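Local coordinates for protein putative tetR family transcription regulator (Shewanella loihica, PDB 3PPB) that probably binds DNA through an N-terminal helix-turn-helix domain and regulates transcription as a TetR-family regulator, at residues 20-25 against 51-56; 34-39 against 44-49. All blocks are in the same frame, centred on the assembly; numbering follows the deposited sequence.

Interaction 1: 20-25 against 51-56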
# COMPACT_ATOMS: atom_id res chain seq x y z
N GLN A 20 -10.98 -15.07 -5.32
CA GLN A 20 -10.86 -14.80 -6.75
C GLN A 20 -11.64 -13.54 -7.15
O GLN A 20 -11.09 -12.65 -7.81
CB GLN A 20 -11.35 -16.00 -7.58
CG GLN A 20 -10.45 -17.23 -7.50
N LEU A 21 -12.91 -13.45 -6.74
CA LEU A 21 -13.78 -12.34 -7.14
C LEU A 21 -13.42 -11.01 -6.48
O LEU A 21 -13.47 -9.99 -7.17
CB LEU A 21 -15.25 -12.68 -6.90
CG LEU A 21 -15.83 -13.78 -7.78
CD1 LEU A 21 -17.14 -14.28 -7.23
CD2 LEU A 21 -16.02 -13.31 -9.24
N PHE A 22 -13.07 -11.01 -5.18
CA PHE A 22 -12.68 -9.78 -4.48
C PHE A 22 -11.40 -9.19 -5.10
O PHE A 22 -11.19 -7.99 -5.01
CB PHE A 22 -12.48 -10.01 -2.97
CG PHE A 22 -13.73 -10.28 -2.16
CD1 PHE A 22 -14.99 -9.97 -2.67
CD2 PHE A 22 -13.64 -10.82 -0.88
CE1 PHE A 22 -16.14 -10.21 -1.91
CE2 PHE A 22 -14.79 -11.05 -0.13
CZ PHE A 22 -16.04 -10.75 -0.65
N VAL A 23 -10.59 -10.02 -5.75
CA VAL A 23 -9.37 -9.53 -6.39
C VAL A 23 -9.70 -9.02 -7.82
O VAL A 23 -9.28 -7.93 -8.17
CB VAL A 23 -8.27 -10.62 -6.41
CG1 VAL A 23 -7.21 -10.34 -7.48
CG2 VAL A 23 -7.64 -10.76 -5.03
N SER A 24 -10.43 -9.82 -8.63
CA SER A 24 -10.70 -9.44 -10.02
C SER A 24 -11.80 -8.38 -10.17
O SER A 24 -11.74 -7.61 -11.12
CB SER A 24 -11.05 -10.66 -10.86
OG SER A 24 -12.07 -11.42 -10.25
N GLN A 25 -12.77 -8.32 -9.24
CA GLN A 25 -13.90 -7.38 -9.34
C GLN A 25 -14.07 -6.43 -8.14
O GLN A 25 -14.98 -5.61 -8.16
CB GLN A 25 -15.21 -8.17 -9.47
CG GLN A 25 -15.34 -8.93 -10.78
CD GLN A 25 -16.58 -9.80 -10.83
OE1 GLN A 25 -16.68 -10.70 -11.66
NE2 GLN A 25 -17.55 -9.54 -9.95
N PRO A 51 -22.82 -14.35 7.63
CA PRO A 51 -24.05 -13.54 7.67
C PRO A 51 -24.04 -12.27 6.80
O PRO A 51 -25.11 -11.79 6.42
CB PRO A 51 -24.20 -13.19 9.15
CG PRO A 51 -23.51 -14.31 9.86
CD PRO A 51 -22.31 -14.60 8.99
N SER A 52 -22.86 -11.75 6.48
CA SER A 52 -22.73 -10.58 5.63
C SER A 52 -21.50 -10.73 4.74
O SER A 52 -20.65 -11.59 5.00
CB SER A 52 -22.66 -9.30 6.46
OG SER A 52 -21.42 -9.17 7.15
N LYS A 53 -21.43 -9.93 3.66
CA LYS A 53 -20.31 -9.95 2.73
C LYS A 53 -19.06 -9.42 3.44
O LYS A 53 -17.95 -9.87 3.15
CB LYS A 53 -20.65 -9.12 1.49
CG LYS A 53 -19.82 -9.48 0.27
CD LYS A 53 -20.29 -8.73 -0.97
CE LYS A 53 -20.05 -7.23 -0.89
NZ LYS A 53 -20.48 -6.55 -2.13
N GLU A 54 -19.26 -8.48 4.39
CA GLU A 54 -18.26 -7.88 5.27
C GLU A 54 -17.58 -8.97 6.12
O GLU A 54 -16.35 -9.01 6.16
CB GLU A 54 -18.92 -6.82 6.17
CG GLU A 54 -19.26 -5.50 5.49
CD GLU A 54 -20.44 -5.48 4.54
OE1 GLU A 54 -21.30 -6.38 4.60
OE2 GLU A 54 -20.51 -4.53 3.72
N GLN A 55 -18.39 -9.86 6.75
CA GLN A 55 -17.87 -10.97 7.57
C GLN A 55 -17.07 -11.96 6.73
O GLN A 55 -16.03 -12.44 7.18
CB GLN A 55 -19.00 -11.67 8.32
CG GLN A 55 -19.21 -11.04 9.69
CD GLN A 55 -20.49 -11.48 10.35
OE1 GLN A 55 -21.53 -10.83 10.24
NE2 GLN A 55 -20.42 -12.58 11.09
N LEU A 56 -17.54 -12.25 5.48
CA LEU A 56 -16.83 -13.12 4.55
C LEU A 56 -15.45 -12.51 4.22
O LEU A 56 -14.45 -13.23 4.27
CB LEU A 56 -17.67 -13.36 3.29
CG LEU A 56 -17.06 -14.15 2.10
CD1 LEU A 56 -16.40 -15.48 2.54
CD2 LEU A 56 -18.12 -14.41 1.02

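Interaction 2: 34-39 against 44-49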
# COMPACT_ATOMS: atom_id res chain seq x y z
N THR A 34 -23.27 -13.75 -7.05
CA THR A 34 -22.15 -14.15 -7.90
C THR A 34 -21.24 -15.11 -7.14
O THR A 34 -20.89 -16.15 -7.70
CB THR A 34 -21.37 -12.93 -8.39
OG1 THR A 34 -22.24 -12.04 -9.07
CG2 THR A 34 -20.22 -13.31 -9.31
N ILE A 35 -20.89 -14.81 -5.88
CA ILE A 35 -20.01 -15.67 -5.06
C ILE A 35 -20.62 -17.05 -4.92
O ILE A 35 -19.95 -18.04 -5.21
CB ILE A 35 -19.68 -15.08 -3.66
CG1 ILE A 35 -18.99 -13.69 -3.75
CG2 ILE A 35 -18.83 -16.08 -2.85
CD1 ILE A 35 -18.83 -12.90 -2.37
N ALA A 36 -21.90 -17.12 -4.48
CA ALA A 36 -22.65 -18.36 -4.28
C ALA A 36 -22.68 -19.20 -5.54
O ALA A 36 -22.30 -20.38 -5.49
CB ALA A 36 -24.07 -18.06 -3.81
N ARG A 37 -23.07 -18.59 -6.69
CA ARG A 37 -23.15 -19.25 -8.00
C ARG A 37 -21.81 -19.82 -8.43
O ARG A 37 -21.72 -21.02 -8.73
CB ARG A 37 -23.66 -18.28 -9.07
CG ARG A 37 -23.91 -18.93 -10.44
CD ARG A 37 -24.41 -17.95 -11.49
NE ARG A 37 -23.47 -16.85 -11.76
CZ ARG A 37 -23.64 -15.61 -11.33
NH1 ARG A 37 -24.70 -15.29 -10.60
NH2 ARG A 37 -22.75 -14.67 -11.63
N GLU A 38 -20.76 -18.97 -8.43
CA GLU A 38 -19.42 -19.39 -8.83
C GLU A 38 -18.89 -20.50 -7.90
O GLU A 38 -18.14 -21.35 -8.36
CB GLU A 38 -18.46 -18.20 -8.89
CG GLU A 38 -18.79 -17.17 -9.95
CD GLU A 38 -18.30 -17.52 -11.34
OE1 GLU A 38 -18.91 -18.40 -11.98
OE2 GLU A 38 -17.31 -16.89 -11.79
N ALA A 39 -19.31 -20.52 -6.61
CA ALA A 39 -18.89 -21.54 -5.64
C ALA A 39 -19.70 -22.83 -5.81
O ALA A 39 -19.23 -23.91 -5.46
CB ALA A 39 -19.02 -21.02 -4.20
N GLY A 44 -28.57 -19.09 0.41
CA GLY A 44 -28.90 -19.44 1.79
C GLY A 44 -27.73 -20.07 2.53
O GLY A 44 -27.47 -19.71 3.68
N THR A 45 -26.99 -20.98 1.85
CA THR A 45 -25.80 -21.64 2.39
C THR A 45 -24.67 -20.61 2.62
O THR A 45 -23.95 -20.72 3.62
CB THR A 45 -25.35 -22.75 1.44
OG1 THR A 45 -26.46 -23.60 1.17
CG2 THR A 45 -24.19 -23.56 2.00
N LEU A 46 -24.52 -19.62 1.70
CA LEU A 46 -23.50 -18.59 1.86
C LEU A 46 -23.74 -17.78 3.13
O LEU A 46 -22.78 -17.50 3.87
CB LEU A 46 -23.45 -17.65 0.63
CG LEU A 46 -22.26 -16.67 0.58
CD1 LEU A 46 -21.82 -16.47 -0.83
CD2 LEU A 46 -22.61 -15.31 1.19
N PHE A 47 -25.01 -17.37 3.37
CA PHE A 47 -25.35 -16.54 4.53
C PHE A 47 -25.31 -17.30 5.84
O PHE A 47 -25.10 -16.66 6.88
CB PHE A 47 -26.70 -15.83 4.33
CG PHE A 47 -26.57 -14.72 3.31
CD1 PHE A 47 -25.79 -13.60 3.58
CD2 PHE A 47 -27.16 -14.83 2.06
CE1 PHE A 47 -25.63 -12.59 2.62
CE2 PHE A 47 -27.01 -13.83 1.11
CZ PHE A 47 -26.25 -12.72 1.39
N HIS A 48 -25.44 -18.64 5.81
CA HIS A 48 -25.33 -19.47 7.01
C HIS A 48 -23.91 -19.36 7.58
O HIS A 48 -23.76 -18.98 8.74
CB HIS A 48 -25.67 -20.94 6.69
CG HIS A 48 -25.36 -21.89 7.81
ND1 HIS A 48 -26.12 -21.92 8.98
CD2 HIS A 48 -24.37 -22.81 7.91
CE1 HIS A 48 -25.57 -22.85 9.74
NE2 HIS A 48 -24.52 -23.42 9.14
N HIS A 49 -22.88 -19.64 6.76
CA HIS A 49 -21.48 -19.55 7.17
C HIS A 49 -21.04 -18.10 7.31
O HIS A 49 -20.26 -17.80 8.21
CB HIS A 49 -20.55 -20.29 6.19
CG HIS A 49 -20.85 -21.76 6.02
ND1 HIS A 49 -21.23 -22.29 4.80
CD2 HIS A 49 -20.78 -22.76 6.93
CE1 HIS A 49 -21.39 -23.59 5.00
NE2 HIS A 49 -21.13 -23.92 6.27

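Interaction 1: 20-25 against 51-56
Helix 10-24 and the start of helix 53-74 stand well apart where Phe22 faces Leu56, whose CA atoms, 10.5 Å from each other, are the closest pair of CA atoms between 20-25 and 51-56. The gap is bridged by side chains alone, within the helical DNA-binding domain of a TetR-like protein, where helix 10-24 packs against the start of helix 53-74, the helix that follows the helix-turn-helix. Phe22 does most of the reaching. Its CG lies anti to the carbonyl carbon and beside the backbone N (chi1 -70°), and the ring extends from helix 10-24 with CZ in front. Lys53 meets the rim of this ring: its CG methylene lies near the ring plane, with CG and Phe22 CZ 4.1 Å apart. Leu56, one turn further along, brings its branch point rather than a methyl nearest, and Leu56 CG is 4.4 Å from Phe22 CE2, reached obliquely. The contact is thus apolar and rather loose, and it is buried at Phe22 and Leu56. Lys53 plays two parts. Its aliphatic base serves the packing, while a bend at chi3 (67°) turns the end of the chain; NZ is hydrogen-bonded to the carbonyl oxygens of Phe27 and Thr30 and makes a cation-pi contact with Phe27. Since the Phe27 ring also meets Phe22, the loop after helix 10-24 is tied to both sides of the contact. On the first helix, Gln20 O accepts from both N and OG of Ser24; the hydroxyl, with OG 2.9 Å from Gln20 O, approaches from above the carbonyl plane. The other helix is closed at its beginning by Ser52, its N-cap residue: Ser52 OG accepts a hydrogen bond from Gln55 N at 3.1 Å, with an N-H...O angle of 159°.

Interaction 2: 34-39 against 44-49
Leu46, whose CD1 methyl meets Ile35 and Ala36 across the contact, lays its other methyl on a ring of its own helix: CD2 sits 4.2 Å above one face of Phe47, over the ring centre. Further along 44-49 two imidazoles meet edge against face. His48 CD2 lies 3.7 Å above one face of His49, offset toward the rim, while His49 NE2 comes in the plane of the His48 ring, at its edge. Neither histidine takes part in the packing against 34-39, which rests on Leu46. Its CG is anti to the backbone N (chi1 -170°), and the forked end is carried across to the neighbouring helix, where CD1 alone does the touching. Ile35 receives this methyl on its branched side: Leu46 CD1 is 3.6 Å from Ile35 CG2 and 3.8 Å from Ile35 CB. The two side chains cross at about a right angle. The same CD1 also rests against the backbone, 3.7 Å from Ala36 N, and touches the small side chain there, with Ala36 CB and Leu46 CD1 4.1 Å apart. With the small Ala36 at this point the helices run close, the CA atoms of Ala36 and Leu46 being 6.2 Å apart. All three touching residues are buried, and the side-chain contacts between the segments are all apolar. Around it, Thr32 at the start of helix 32-39 touches Leu46 and Phe47, and Val41 from the turn between the helices packs on Ala36. Two short helices joined by a tight turn and locked by a leucine of the second against the first make up the helix-turn-helix predicted for this protein, in which helix 43-49 would be the recognition helix, as in other TetR-family regulators.

In the fold
From the N terminus the chain runs along helix 10-24, whose last turn gives the first half of interaction 1, then passes through a loop into helix 32-39. Interaction 2 closes a short loop by folding helix 43-49 back on helix 32-39. Only then does the chain enter helix 53-74, where interaction 1 closes the longer loop, so 34-39 with 44-49 is nested inside it. Their centres lie 11 Å apart, and Ile35 joins them: its CD1 packs on both Phe22 and Leu56, while Leu21 rests on Thr34 and Ile35. Together they tie the helix-turn-helix to its flanking helices, the second of which leads toward the rest of the chain.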